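Local coordinates for PHD-type domain-containing protein (Chaetomium thermophilum, PDB 6VHF), which is the fungal Cfp1 fragment that binds RbBP5 in the histone H3K4 methyltransferase complex COMPASS and coordinates a single zinc ion, at residues 158-161 and 162-166. Residues are numbered along the deposited sequence; the frame is centred on the assembly and turned at random.
Sequences LQIR and ELLEA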
ATOM      1  N   LEU A 158       4.057   4.248 -11.198  1.00 37.23           N
ATOM      2  CA  LEU A 158       4.412   3.816 -12.547  1.00 40.95           C
ATOM      3  C   LEU A 158       3.163   3.571 -13.392  1.00 42.85           C
ATOM      4  O   LEU A 158       3.068   4.045 -14.532  1.00 42.85           O
ATOM      5  CB  LEU A 158       5.255   2.547 -12.472  1.00 41.13           C
ATOM      6  CG  LEU A 158       5.826   1.915 -13.741  1.00 44.46           C
ATOM      7  CD1 LEU A 158       7.149   1.259 -13.373  1.00 40.33           C
ATOM      8  CD2 LEU A 158       4.865   0.886 -14.365  1.00 45.26           C
ATOM      9  N   GLN A 159       2.197   2.824 -12.846  1.00 40.68           N
ATOM     10  CA  GLN A 159       0.936   2.595 -13.545  1.00 45.45           C
ATOM     11  C   GLN A 159       0.260   3.907 -13.936  1.00 43.72           C
ATOM     12  O   GLN A 159      -0.252   4.035 -15.049  1.00 35.08           O
ATOM     13  CB  GLN A 159      -0.004   1.754 -12.683  1.00 44.66           C
ATOM     14  CG  GLN A 159       0.495   0.338 -12.416  1.00 52.90           C
ATOM     15  CD  GLN A 159       0.382  -0.576 -13.641  1.00 59.81           C
ATOM     16  OE1 GLN A 159      -0.643  -1.229 -13.851  1.00 62.47           O
ATOM     17  NE2 GLN A 159       1.442  -0.626 -14.446  1.00 54.61           N
ATOM     18  N   ILE A 160       0.250   4.899 -13.040  1.00 38.60           N
ATOM     19  CA  ILE A 160      -0.363   6.172 -13.414  1.00 42.26           C
ATOM     20  C   ILE A 160       0.349   6.762 -14.628  1.00 43.82           C
ATOM     21  O   ILE A 160      -0.294   7.247 -15.572  1.00 40.56           O
ATOM     22  CB  ILE A 160      -0.370   7.146 -12.221  1.00 35.78           C
ATOM     23  CG1 ILE A 160      -1.505   6.809 -11.248  1.00 40.29           C
ATOM     24  CG2 ILE A 160      -0.495   8.592 -12.700  1.00 35.39           C
ATOM     25  CD1 ILE A 160      -1.314   7.440  -9.804  1.00 33.66           C
ATOM     26  N   ARG A 161       1.685   6.702 -14.640  1.00 41.89           N
ATOM     27  CA  ARG A 161       2.432   7.273 -15.757  1.00 43.57           C
ATOM     28  C   ARG A 161       2.145   6.535 -17.057  1.00 43.44           C
ATOM     29  O   ARG A 161       2.055   7.158 -18.121  1.00 40.65           O
ATOM     30  CB  ARG A 161       3.930   7.251 -15.466  1.00 41.76           C
ATOM     31  CG  ARG A 161       4.363   8.240 -14.395  1.00 41.58           C
ATOM     32  CD  ARG A 161       5.885   8.406 -14.430  1.00 43.49           C
ATOM     33  NE  ARG A 161       6.568   7.182 -14.024  1.00 45.17           N
ATOM     34  CZ  ARG A 161       6.751   6.858 -12.745  1.00 44.23           C
ATOM     35  NH1 ARG A 161       6.283   7.674 -11.816  1.00 40.51           N
ATOM     36  NH2 ARG A 161       7.375   5.727 -12.400  1.00 40.30           N
ATOM     37  N   GLU A 162       2.021   5.209 -17.004  1.00 42.07           N
ATOM     38  CA  GLU A 162       1.678   4.488 -18.218  1.00 40.67           C
ATOM     39  C   GLU A 162       0.314   4.925 -18.727  1.00 42.00           C
ATOM     40  O   GLU A 162       0.121   5.093 -19.940  1.00 44.08           O
ATOM     41  CB  GLU A 162       1.722   2.981 -17.980  1.00 40.39           C
ATOM     42  CG  GLU A 162       3.138   2.435 -17.773  1.00 47.99           C
ATOM     43  CD  GLU A 162       3.174   0.927 -17.566  1.00 49.00           C
ATOM     44  OE1 GLU A 162       4.170   0.280 -17.976  1.00 46.72           O
ATOM     45  OE2 GLU A 162       2.202   0.394 -16.988  1.00 52.48           O
ATOM     46  N   LEU A 163      -0.635   5.155 -17.812  1.00 38.25           N
ATOM     47  CA  LEU A 163      -1.960   5.612 -18.228  1.00 39.68           C
ATOM     48  C   LEU A 163      -1.915   7.015 -18.820  1.00 43.46           C
ATOM     49  O   LEU A 163      -2.617   7.299 -19.802  1.00 43.52           O
ATOM     50  CB  LEU A 163      -2.939   5.550 -17.063  1.00 36.93           C
ATOM     51  CG  LEU A 163      -3.180   4.126 -16.572  1.00 42.92           C
ATOM     52  CD1 LEU A 163      -3.928   4.157 -15.279  1.00 44.75           C
ATOM     53  CD2 LEU A 163      -3.926   3.317 -17.612  1.00 34.95           C
ATOM     54  N   LEU A 164      -1.106   7.911 -18.246  1.00 39.65           N
ATOM     55  CA  LEU A 164      -0.974   9.240 -18.847  1.00 45.80           C
ATOM     56  C   LEU A 164      -0.332   9.150 -20.227  1.00 50.93           C
ATOM     57  O   LEU A 164      -0.729   9.864 -21.159  1.00 47.70           O
ATOM     58  CB  LEU A 164      -0.161  10.164 -17.936  1.00 40.63           C
ATOM     59  CG  LEU A 164      -0.877  10.610 -16.644  1.00 43.62           C
ATOM     60  CD1 LEU A 164       0.140  11.077 -15.621  1.00 36.52           C
ATOM     61  CD2 LEU A 164      -1.932  11.713 -16.910  1.00 37.88           C
ATOM     62  N   GLU A 165       0.651   8.267 -20.380  1.00 44.09           N
ATOM     63  CA  GLU A 165       1.234   8.075 -21.690  1.00 50.84           C
ATOM     64  C   GLU A 165       0.195   7.559 -22.690  1.00 56.38           C
ATOM     65  O   GLU A 165       0.090   8.099 -23.799  1.00 49.50           O
ATOM     66  CB  GLU A 165       2.439   7.149 -21.570  1.00 45.39           C
ATOM     67  CG  GLU A 165       2.741   6.354 -22.815  1.00 63.31           C
ATOM     68  CD  GLU A 165       3.577   7.103 -23.838  1.00 76.31           C
ATOM     69  OE1 GLU A 165       3.953   6.458 -24.847  1.00 83.83           O
ATOM     70  OE2 GLU A 165       3.842   8.308 -23.627  1.00 81.38           O
ATOM     71  N   ALA A 166      -0.614   6.572 -22.294  1.00 51.54           N
ATOM     72  CA  ALA A 166      -1.634   6.042 -23.189  1.00 50.43           C
ATOM     73  C   ALA A 166      -2.689   7.100 -23.522  1.00 54.42           C
ATOM     74  O   ALA A 166      -3.152   7.187 -24.669  1.00 59.03           O
ATOM     75  CB  ALA A 166      -2.273   4.809 -22.558  1.00 45.15           C
TER
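Ile-160 and Leu-164 run alongside each other in one direction, one turn apart on helix 141-177. Their methyls meet at CG2 of Ile-160 and CD1 of Leu-164, 3.9 Å apart. Leu-163 sits beside this pair and leans back over the helix backbone. Its CG stays next to its own backbone N (chi1 -64°), which brings it to 3.3 Å from the carbonyl O of Gln-159. This is the tighter face, and helix 4-46 packs on it. Leu-163 touches Thr-16 and Leu-20, Ile-160 touches Ser-21, and Leu-164 touches Arg-17.

The other face is looser and polar. Glu-162 reaches straight back toward the preceding turn. CD2 of Leu-158 comes to 3.6 Å from its carboxylate carbon CD. NE2 of Gln-159 lies 2.8 Å from OE2 of Glu-162, but the angle is poor for a hydrogen bond. The amide and carboxylate planes are turned 57° apart. Arg-161 folds back at chi3 (-67°), which brings one guanidinium face to CA of Leu-158, which lies off-centre, toward the rim of the group. The charged side chains of Arg-161, Glu-162 and Glu-165 are exposed.

Backbone bonds from residue i+4 to residue i join the turns, for example Leu-164 N to Ile-160 O at 2.9 Å. The arrangement is that of an amphipathic alpha-helix packed antiparallel against helix 4-46, away from the zinc site.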